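Local atomic coordinates of peroxisomal membrane protein LPX1 (Saccharomyces cerevisiae, PDB entry 2Y6U), a protein that hydrolyses acyl esters in peroxisomes, acting as an esterase, a lipase and a phospholipase A. Residues V66-Y71 with V140-S145; D155-N160 with A273-S278; I288-A293 with E335-H340. All coordinates share one frame; numbering follows the deposited sequence. Where two conformers were deposited one is given.

Contact 1 of 3, residues V66-Y71 with V140-S145; sequences VVWEYY and VVIGHS
Trp68 reaches strand 140-144 from a turn-like segment, 66-71, whose backbone torsions are helical and which is tied by two short-range bonds, Glu69 N to Val66 O and Tyr71 N to Trp68 O. The backbones stay well apart, the nearest CA atoms being those of Trp68 and Ile142 at 10.1 Å. In the alpha/beta-hydrolase fold this central strand would run into the nucleophile elbow, and Gly143 and Ser145 fit its GxSxG pattern, with Ser145 probably the nucleophile. One indole spans the gap. With CG anti to its own carbonyl carbon (chi1 -49°), Trp68 projects its six-membered ring at the strand, and its CH2 lies 4.0 Å from His144 CB, the two side chains crossing at about a right angle. Val67 CG2 lies over the rim of one indole face, while Trp68 CE3 sits 3.7 Å above the plane of the Tyr71 ring, over its centre. The imidazole of His144 turns away, and its NE2 is bonded to the carbonyl O of His323. An alanine in place of Trp68 would probably open a gap beside His144 CB and leave that Tyr71 face without its indole edge. Trp68 CZ2 is also near the strand, 4.1 Å from His144 CB.

Contact 2 of 3, residues D155-N160 with A273-S278; sequences DVLQPN and APFLIS
Val156 meets both Phe275 and Leu276, one methyl to each, and these apolar touches carry the contact. Its CG1, anti to the backbone N (chi1 170°), lies 4.2 Å from Phe275 CE2, the two side chains lying alongside and pointing opposite ways. The other branch, CG2, is anti to the carbonyl carbon and comes within 4.0 Å of Leu276 CD1. Leu157 adds a looser touch, its CD2 4.4 Å from Phe275 CE2, so that one ring carbon is approached by a methyl from each of two successive residues. Both methyls come at the ring obliquely. Leu276 also packs on Phe149, Leu152 and Ala153, further back along the same helix as Val156.

In the alpha/beta-hydrolase fold, helix 146-157 is consistent with the one that follows the nucleophile elbow, and its last turn is here packed against helix 273-279, the short helix leading toward strand 286-292. The closest CA atoms, those of Val156 and Leu276, are 7.9 Å apart, and no hydrogen bond joins the two segments.

Polar bonds instead lie within segment 155-160 or lead away from the contact. Beyond the helix, Gln158 OE1 accepts the backbone N of Asn160 at 2.9 Å, in the carbonyl plane and on a lone pair; Asn160 ND2 adds a weak second bond to the same Gln158 OE1, at 3.1 Å, and the pair would limit turning of the Gln158 amide. Asp155 OD1 forms a salt bridge with Lys285, which also bonds the carbonyl O of Pro159.

The third kind of interaction crosses the dimer interface. Phe275 meets Phe282 of the second subunit edge-to-face, Leu157 packs on Leu157 of that subunit, and the carbonyl O of Leu157 accepts a hydrogen bond from its Arg119.

Contact 3 of 3, residues I288-A293 with E335-H340; sequences IHIVGA and ERINHH
Ile288 lies against one face of the His340 imidazole, and the torsions of both residues bring them together. In Ile288 CG1 is anti to the carbonyl carbon (chi1 -50°), and a second bend carries CD1 over the ring, 3.6 Å from His340 ND1. This is a CH-pi contact, with CD1 3.8 Å from the ring centroid and 23° off its normal. The other branch reaches a different part of the same ring, Ile288 CG2 lying 3.6 Å from His340 CD2. The isoleucine thus grips the imidazole with two methyls. His339 CD2 lies over the opposite face, leaving the ring sandwiched between an aliphatic branch and its sequence neighbour.

Two residues along, Ile290 is extended at chi2 and touches helix 335-340 with CD1 alone, 4.0 Å from Arg336 CB and 4.5 Å from Ile337 CG1. Arg336 gives the strand only the root of its side chain. Bends at chi2 and chi3 fold the rest back toward Glu335, which the guanidinium meets side-on in a salt bridge: Arg336 NE bonds Glu335 OE1 at 2.8 Å, and Arg336 NH2 bonds the syn lone pair of Glu335 OE2 at 2.9 Å.

Strand 288-292 and helix 335-340 run nearly antiparallel (165°), their axes 10.5 Å apart at closest approach. This is the packing of helix 330-347 on the central sheet of the alpha/beta-hydrolase fold.

Asp316, on the neighbouring strand 313-318, links the polar ends: OD1 forms a salt bridge with Arg336 NH1, and OD2 bonds His340 NE2. Held at NE2 and clasped on both faces, the imidazole has little scope to rotate, and the nearby carboxylate would be expected to favour its protonated form.

The three contacts follow in series along the chain, and all belong to one alpha/beta-hydrolase fold. Contacts 1 and 3 both reach the eight-stranded sheet, through strands 137-144 and 286-292, which are separated by strand 164-168. Their centres are 12 Å apart and they touch: Ile337 CD1 lies 3.8 Å from Tyr71 CE2, so an isoleucine of helix 330-347 joins them. Contact 2 lies across the sheet from both, its centre 20 Å from that of contact 1 and 22 Å from that of contact 3. Chain continuity ties it in: helix 146-157 follows strand 137-144, and helix 273-279 precedes strand 286-292. Of the three, contact 2 alone meets the second subunit.

Contact 1 of 3, residues V66-Y71 with V140-S145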
loop_
_atom_site.group_PDB
_atom_site.type_symbol
_atom_site.label_atom_id
_atom_site.label_comp_id
_atom_site.label_asym_id
_atom_site.label_seq_id
_atom_site.Cartn_x
_atom_site.Cartn_y
_atom_site.Cartn_z
ATOM N N VAL A 66 -24.420 -4.498 -4.160
ATOM C CA VAL A 66 -25.609 -4.849 -4.903
ATOM C C VAL A 66 -26.065 -3.742 -5.876
ATOM O O VAL A 66 -26.744 -4.024 -6.894
ATOM C CB VAL A 66 -26.801 -5.249 -3.987
ATOM C CG1 VAL A 66 -27.627 -4.019 -3.420
ATOM C CG2 VAL A 66 -27.700 -6.227 -4.761
ATOM N N VAL A 67 -25.675 -2.500 -5.587
ATOM C CA VAL A 67 -26.112 -1.357 -6.396
ATOM C C VAL A 67 -25.534 -1.393 -7.809
ATOM O O VAL A 67 -26.047 -0.717 -8.715
ATOM C CB VAL A 67 -25.766 0.011 -5.756
ATOM C CG1 VAL A 67 -26.454 0.107 -4.340
ATOM C CG2 VAL A 67 -24.245 0.292 -5.717
ATOM N N TRP A 68 -24.523 -2.243 -8.013
ATOM C CA TRP A 68 -23.944 -2.402 -9.322
ATOM C C TRP A 68 -24.465 -3.589 -10.103
ATOM O O TRP A 68 -24.179 -3.735 -11.318
ATOM C CB TRP A 68 -22.436 -2.491 -9.215
ATOM C CG TRP A 68 -21.787 -1.455 -8.403
ATOM C CD1 TRP A 68 -21.205 -1.630 -7.187
ATOM C CD2 TRP A 68 -21.616 -0.055 -8.734
ATOM N NE1 TRP A 68 -20.643 -0.461 -6.759
ATOM C CE2 TRP A 68 -20.857 0.523 -7.678
ATOM C CE3 TRP A 68 -22.000 0.735 -9.782
ATOM C CZ2 TRP A 68 -20.533 1.829 -7.651
ATOM C CZ3 TRP A 68 -21.599 2.091 -9.778
ATOM C CH2 TRP A 68 -20.891 2.599 -8.721
ATOM N N GLU A 69 -25.297 -4.443 -9.495
ATOM C CA GLU A 69 -25.790 -5.562 -10.276
ATOM C C GLU A 69 -26.564 -5.217 -11.527
ATOM O O GLU A 69 -26.394 -5.882 -12.566
ATOM C CB GLU A 69 -26.550 -6.598 -9.400
ATOM C CG GLU A 69 -25.616 -7.157 -8.351
ATOM C CD GLU A 69 -26.356 -8.223 -7.399
ATOM O OE1 GLU A 69 -27.558 -8.476 -7.555
ATOM O OE2 GLU A 69 -25.718 -8.676 -6.465
ATOM N N TYR A 70 -27.411 -4.193 -11.470
ATOM C CA TYR A 70 -28.120 -3.714 -12.609
ATOM C C TYR A 70 -27.149 -3.373 -13.783
ATOM O O TYR A 70 -27.524 -3.404 -14.936
ATOM C CB TYR A 70 -28.928 -2.464 -12.167
ATOM C CG TYR A 70 -29.660 -1.819 -13.270
ATOM C CD1 TYR A 70 -29.078 -0.820 -14.039
ATOM C CD2 TYR A 70 -30.968 -2.196 -13.556
ATOM C CE1 TYR A 70 -29.766 -0.210 -15.069
ATOM C CE2 TYR A 70 -31.737 -1.560 -14.595
ATOM C CZ TYR A 70 -31.123 -0.563 -15.360
ATOM O OH TYR A 70 -31.842 -0.051 -16.378
ATOM N N TYR A 71 -25.933 -2.952 -13.449
ATOM C CA TYR A 71 -24.980 -2.557 -14.478
ATOM C C TYR A 71 -24.429 -3.717 -15.302
ATOM O O TYR A 71 -24.070 -3.550 -16.502
ATOM C CB TYR A 71 -23.772 -1.872 -13.841
ATOM C CG TYR A 71 -24.034 -0.447 -13.327
ATOM C CD1 TYR A 71 -25.075 -0.164 -12.423
ATOM C CD2 TYR A 71 -23.181 0.615 -13.699
ATOM C CE1 TYR A 71 -25.316 1.176 -11.934
ATOM C CE2 TYR A 71 -23.380 1.889 -13.192
ATOM C CZ TYR A 71 -24.447 2.179 -12.340
ATOM O OH TYR A 71 -24.631 3.480 -11.865
ATOM N N VAL A 140 -9.999 -1.101 -14.812
ATOM C CA VAL A 140 -10.766 0.131 -14.620
ATOM C C VAL A 140 -11.420 0.080 -13.247
ATOM O O VAL A 140 -11.927 -0.969 -12.866
ATOM C CB VAL A 140 -11.895 0.216 -15.629
ATOM C CG1 VAL A 140 -12.753 1.589 -15.407
ATOM C CG2 VAL A 140 -11.385 0.003 -17.060
ATOM N N VAL A 141 -11.293 1.148 -12.464
ATOM C CA VAL A 141 -11.971 1.226 -11.149
ATOM C C VAL A 141 -13.031 2.276 -11.256
ATOM O O VAL A 141 -12.785 3.317 -11.823
ATOM C CB VAL A 141 -10.993 1.510 -9.979
ATOM C CG1 VAL A 141 -10.195 2.815 -10.205
ATOM C CG2 VAL A 141 -11.731 1.480 -8.562
ATOM N N ILE A 142 -14.214 1.931 -10.786
ATOM C CA ILE A 142 -15.366 2.765 -10.844
ATOM C C ILE A 142 -15.881 2.897 -9.402
ATOM O O ILE A 142 -16.193 1.906 -8.715
ATOM C CB ILE A 142 -16.499 2.226 -11.757
ATOM C CG1 ILE A 142 -15.987 1.838 -13.151
ATOM C CG2 ILE A 142 -17.725 3.239 -11.745
ATOM C CD1 ILE A 142 -15.547 0.374 -13.283
ATOM N N GLY A 143 -15.965 4.122 -8.882
ATOM C CA GLY A 143 -16.359 4.281 -7.503
ATOM C C GLY A 143 -17.372 5.381 -7.349
ATOM O O GLY A 143 -17.245 6.439 -7.989
ATOM N N HIS A 144 -18.390 5.127 -6.578
ATOM C CA HIS A 144 -19.327 6.193 -6.129
ATOM C C HIS A 144 -18.955 6.743 -4.714
ATOM O O HIS A 144 -18.812 5.972 -3.790
ATOM C CB HIS A 144 -20.732 5.599 -6.126
ATOM C CG HIS A 144 -21.768 6.543 -5.641
ATOM N ND1 HIS A 144 -22.535 6.303 -4.535
ATOM C CD2 HIS A 144 -22.093 7.773 -6.070
ATOM C CE1 HIS A 144 -23.326 7.346 -4.313
ATOM N NE2 HIS A 144 -23.124 8.240 -5.260
ATOM N N SER A 145 -18.960 8.051 -4.490
ATOM C CA SER A 145 -19.031 8.651 -3.043
ATOM C C SER A 145 -17.774 8.237 -2.320
ATOM O O SER A 145 -16.651 8.520 -2.828
ATOM C CB SER A 145 -20.405 8.336 -2.309
ATOM O OG SER A 145 -20.401 7.958 -0.911
#

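Contact 2 of 3, residues D155-N160 with A273-S278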
loop_
_atom_site.group_PDB
_atom_site.type_symbol
_atom_site.label_atom_id
_atom_site.label_comp_id
_atom_site.label_asym_id
_atom_site.label_seq_id
_atom_site.Cartn_x
_atom_site.Cartn_y
_atom_site.Cartn_z
ATOM N N ASP A 155 -5.017 4.236 -6.412
ATOM C CA ASP A 155 -3.924 4.618 -7.342
ATOM C C ASP A 155 -2.758 5.213 -6.613
ATOM O O ASP A 155 -1.577 4.939 -6.964
ATOM C CB ASP A 155 -4.424 5.547 -8.435
ATOM C CG ASP A 155 -3.381 5.731 -9.559
ATOM O OD1 ASP A 155 -3.221 4.735 -10.308
ATOM O OD2 ASP A 155 -2.671 6.774 -9.576
ATOM N N VAL A 156 -3.016 6.000 -5.536
ATOM C CA VAL A 156 -1.970 6.566 -4.761
ATOM C C VAL A 156 -1.080 5.495 -4.146
ATOM O O VAL A 156 0.163 5.580 -4.153
ATOM C CB VAL A 156 -2.519 7.553 -3.669
ATOM C CG1 VAL A 156 -1.365 7.937 -2.699
ATOM C CG2 VAL A 156 -3.165 8.868 -4.381
ATOM N N LEU A 157 -1.722 4.486 -3.574
ATOM C CA LEU A 157 -1.014 3.487 -2.843
ATOM C C LEU A 157 -0.386 2.400 -3.772
ATOM O O LEU A 157 0.476 1.681 -3.335
ATOM C CB LEU A 157 -1.982 2.741 -1.898
ATOM C CG LEU A 157 -2.494 3.682 -0.763
ATOM C CD1 LEU A 157 -3.569 2.901 0.057
ATOM C CD2 LEU A 157 -1.291 4.171 0.119
ATOM N N GLN A 158 -0.906 2.278 -4.980
ATOM C CA GLN A 158 -0.461 1.228 -5.937
ATOM C C GLN A 158 -0.762 1.784 -7.374
ATOM O O GLN A 158 -1.783 1.479 -7.961
ATOM C CB GLN A 158 -1.238 -0.013 -5.658
ATOM C CG GLN A 158 -0.944 -1.233 -6.688
ATOM C CD GLN A 158 0.472 -1.336 -7.068
ATOM O OE1 GLN A 158 0.946 -0.579 -7.930
ATOM N NE2 GLN A 158 1.216 -2.260 -6.416
ATOM N N PRO A 159 0.112 2.588 -7.910
ATOM C CA PRO A 159 -0.193 3.250 -9.108
ATOM C C PRO A 159 0.020 2.380 -10.376
ATOM O O PRO A 159 -0.097 2.873 -11.520
ATOM C CB PRO A 159 0.822 4.442 -9.082
ATOM C CG PRO A 159 1.992 3.915 -8.468
ATOM C CD PRO A 159 1.377 3.087 -7.362
ATOM N N ASN A 160 0.235 1.085 -10.227
ATOM C CA ASN A 160 0.503 0.266 -11.399
ATOM C C ASN A 160 -0.662 -0.658 -11.713
ATOM O O ASN A 160 -0.551 -1.527 -12.542
ATOM C CB ASN A 160 1.764 -0.504 -11.107
ATOM C CG ASN A 160 2.892 0.373 -10.771
ATOM O OD1 ASN A 160 3.320 1.154 -11.623
ATOM N ND2 ASN A 160 3.451 0.262 -9.500
ATOM N N ALA A 273 -8.732 12.218 5.126
ATOM C CA ALA A 273 -8.883 12.939 3.904
ATOM C C ALA A 273 -7.561 13.777 3.584
ATOM O O ALA A 273 -7.268 13.863 2.440
ATOM C CB ALA A 273 -10.165 13.913 3.907
ATOM N N PRO A 274 -6.870 14.371 4.544
ATOM C CA PRO A 274 -5.723 15.214 4.166
ATOM C C PRO A 274 -4.666 14.447 3.377
ATOM O O PRO A 274 -4.095 14.973 2.437
ATOM C CB PRO A 274 -5.184 15.673 5.504
ATOM C CG PRO A 274 -6.531 15.928 6.308
ATOM C CD PRO A 274 -7.185 14.626 5.974
ATOM N N PHE A 275 -4.473 13.205 3.759
ATOM C CA PHE A 275 -3.495 12.333 3.071
ATOM C C PHE A 275 -3.852 12.146 1.592
ATOM O O PHE A 275 -3.040 12.323 0.703
ATOM C CB PHE A 275 -3.423 10.986 3.761
ATOM C CG PHE A 275 -2.461 10.018 3.034
ATOM C CD1 PHE A 275 -1.116 10.090 3.254
ATOM C CD2 PHE A 275 -2.919 9.202 2.069
ATOM C CE1 PHE A 275 -0.237 9.214 2.569
ATOM C CE2 PHE A 275 -2.055 8.321 1.415
ATOM C CZ PHE A 275 -0.736 8.339 1.675
ATOM N N LEU A 276 -5.131 11.909 1.310
ATOM C CA LEU A 276 -5.634 11.756 -0.052
ATOM C C LEU A 276 -5.529 13.062 -0.825
ATOM O O LEU A 276 -4.933 13.095 -1.916
ATOM C CB LEU A 276 -7.037 11.127 -0.112
ATOM C CG LEU A 276 -7.324 11.056 -1.640
ATOM C CD1 LEU A 276 -6.415 9.917 -2.311
ATOM C CD2 LEU A 276 -8.647 11.193 -2.134
ATOM N N ILE A 277 -5.965 14.175 -0.214
ATOM C CA ILE A 277 -5.943 15.448 -0.787
ATOM C C ILE A 277 -4.546 15.816 -1.192
ATOM O O ILE A 277 -4.338 16.381 -2.302
ATOM C CB ILE A 277 -6.571 16.516 0.129
ATOM C CG1 ILE A 277 -8.100 16.201 0.314
ATOM C CG2 ILE A 277 -6.294 17.972 -0.306
ATOM C CD1 ILE A 277 -8.726 16.963 1.501
ATOM N N SER A 278 -3.593 15.555 -0.310
ATOM C CA SER A 278 -2.201 15.910 -0.583
ATOM C C SER A 278 -1.550 15.102 -1.801
ATOM O O SER A 278 -0.462 15.493 -2.315
ATOM C CB SER A 278 -1.385 15.630 0.655
ATOM O OG SER A 278 -0.053 16.111 0.479
#

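Contact 3 of 3, residues I288-A293 with E335-H340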
loop_
_atom_site.group_PDB
_atom_site.type_symbol
_atom_site.label_atom_id
_atom_site.label_comp_id
_atom_site.label_asym_id
_atom_site.label_seq_id
_atom_site.Cartn_x
_atom_site.Cartn_y
_atom_site.Cartn_z
ATOM N N ILE A 288 -12.177 10.053 -15.120
ATOM C CA ILE A 288 -13.479 10.577 -15.487
ATOM C C ILE A 288 -14.219 10.920 -14.202
ATOM O O ILE A 288 -14.314 10.086 -13.297
ATOM C CB ILE A 288 -14.285 9.495 -16.208
ATOM C CG1 ILE A 288 -13.493 8.848 -17.331
ATOM C CG2 ILE A 288 -15.625 10.040 -16.656
ATOM C CD1 ILE A 288 -12.848 9.865 -18.436
ATOM N N HIS A 289 -14.830 12.097 -14.139
ATOM C CA HIS A 289 -15.529 12.545 -12.978
ATOM C C HIS A 289 -16.941 12.766 -13.429
ATOM O O HIS A 289 -17.201 13.574 -14.309
ATOM C CB HIS A 289 -14.863 13.823 -12.527
ATOM C CG HIS A 289 -15.391 14.395 -11.257
ATOM N ND1 HIS A 289 -14.978 15.633 -10.804
ATOM C CD2 HIS A 289 -16.292 13.925 -10.348
ATOM C CE1 HIS A 289 -15.588 15.887 -9.671
ATOM N NE2 HIS A 289 -16.365 14.863 -9.351
ATOM N N ILE A 290 -17.862 11.950 -12.927
ATOM C CA ILE A 290 -19.242 12.001 -13.310
ATOM C C ILE A 290 -19.972 12.618 -12.138
ATOM O O ILE A 290 -19.879 12.152 -10.988
ATOM C CB ILE A 290 -19.811 10.629 -13.622
ATOM C CG1 ILE A 290 -19.027 9.972 -14.771
ATOM C CG2 ILE A 290 -21.389 10.720 -13.968
ATOM C CD1 ILE A 290 -19.426 8.553 -15.173
ATOM N N VAL A 291 -20.678 13.701 -12.409
ATOM C CA VAL A 291 -21.429 14.391 -11.357
ATOM C C VAL A 291 -22.869 14.527 -11.779
ATOM O O VAL A 291 -23.197 14.573 -12.959
ATOM C CB VAL A 291 -20.854 15.746 -10.946
ATOM C CG1 VAL A 291 -19.323 15.682 -10.577
ATOM C CG2 VAL A 291 -21.097 16.793 -12.048
ATOM N N GLY A 292 -23.755 14.560 -10.796
ATOM C CA GLY A 292 -25.145 14.896 -10.987
ATOM C C GLY A 292 -25.327 16.444 -11.040
ATOM O O GLY A 292 -24.856 17.142 -10.169
ATOM N N ALA A 293 -26.043 16.973 -12.057
ATOM C CA ALA A 293 -26.209 18.419 -12.173
ATOM C C ALA A 293 -26.953 18.980 -10.974
ATOM O O ALA A 293 -26.736 20.086 -10.616
ATOM C CB ALA A 293 -27.074 18.822 -13.491
ATOM N N GLU A 335 -24.111 4.655 -19.817
ATOM C CA GLU A 335 -23.763 5.134 -21.158
ATOM C C GLU A 335 -22.483 5.874 -21.125
ATOM O O GLU A 335 -21.662 5.667 -22.006
ATOM C CB GLU A 335 -24.859 5.976 -21.802
ATOM C CG GLU A 335 -24.459 6.479 -23.150
ATOM C CD GLU A 335 -23.577 7.794 -23.122
ATOM O OE1 GLU A 335 -23.585 8.559 -22.104
ATOM O OE2 GLU A 335 -22.896 8.076 -24.151
ATOM N N ARG A 336 -22.239 6.644 -20.058
ATOM C CA ARG A 336 -20.952 7.266 -19.905
ATOM C C ARG A 336 -19.790 6.330 -19.641
ATOM O O ARG A 336 -18.735 6.476 -20.228
ATOM C CB ARG A 336 -20.945 8.354 -18.820
ATOM C CG ARG A 336 -21.900 9.465 -19.058
ATOM C CD ARG A 336 -21.269 10.512 -19.999
ATOM N NE ARG A 336 -21.424 10.176 -21.379
ATOM C CZ ARG A 336 -20.663 10.630 -22.377
ATOM N NH1 ARG A 336 -19.633 11.552 -22.234
ATOM N NH2 ARG A 336 -20.981 10.188 -23.570
ATOM N N ILE A 337 -19.971 5.418 -18.733
ATOM C CA ILE A 337 -18.932 4.482 -18.403
ATOM C C ILE A 337 -18.540 3.704 -19.710
ATOM O O ILE A 337 -17.339 3.596 -20.067
ATOM C CB ILE A 337 -19.425 3.486 -17.370
ATOM C CG1 ILE A 337 -19.635 4.141 -15.985
ATOM C CG2 ILE A 337 -18.497 2.242 -17.349
ATOM C CD1 ILE A 337 -20.277 3.256 -14.886
ATOM N N ASN A 338 -19.530 3.274 -20.482
ATOM C CA ASN A 338 -19.220 2.526 -21.715
ATOM C C ASN A 338 -18.464 3.390 -22.726
ATOM O O ASN A 338 -17.542 2.934 -23.406
ATOM C CB ASN A 338 -20.491 1.965 -22.338
ATOM C CG ASN A 338 -21.087 0.826 -21.507
ATOM O OD1 ASN A 338 -20.397 0.298 -20.584
ATOM N ND2 ASN A 338 -22.340 0.493 -21.768
ATOM N N HIS A 339 -18.926 4.635 -22.880
ATOM C CA HIS A 339 -18.293 5.555 -23.777
ATOM C C HIS A 339 -16.828 5.703 -23.415
ATOM O O HIS A 339 -15.910 5.568 -24.265
ATOM C CB HIS A 339 -19.009 6.953 -23.710
ATOM C CG HIS A 339 -18.249 8.026 -24.413
ATOM N ND1 HIS A 339 -18.210 8.106 -25.787
ATOM C CD2 HIS A 339 -17.465 9.039 -23.948
ATOM C CE1 HIS A 339 -17.475 9.148 -26.143
ATOM N NE2 HIS A 339 -16.985 9.708 -25.050
ATOM N N HIS A 340 -16.571 5.972 -22.143
ATOM C CA HIS A 340 -15.200 6.268 -21.751
ATOM C C HIS A 340 -14.312 5.067 -21.814
ATOM O O HIS A 340 -13.149 5.163 -22.189
ATOM C CB HIS A 340 -15.115 6.954 -20.399
ATOM C CG HIS A 340 -15.640 8.334 -20.417
ATOM N ND1 HIS A 340 -15.071 9.341 -21.172
ATOM C CD2 HIS A 340 -16.760 8.846 -19.861
ATOM C CE1 HIS A 340 -15.815 10.434 -21.041
ATOM N NE2 HIS A 340 -16.825 10.165 -20.221
#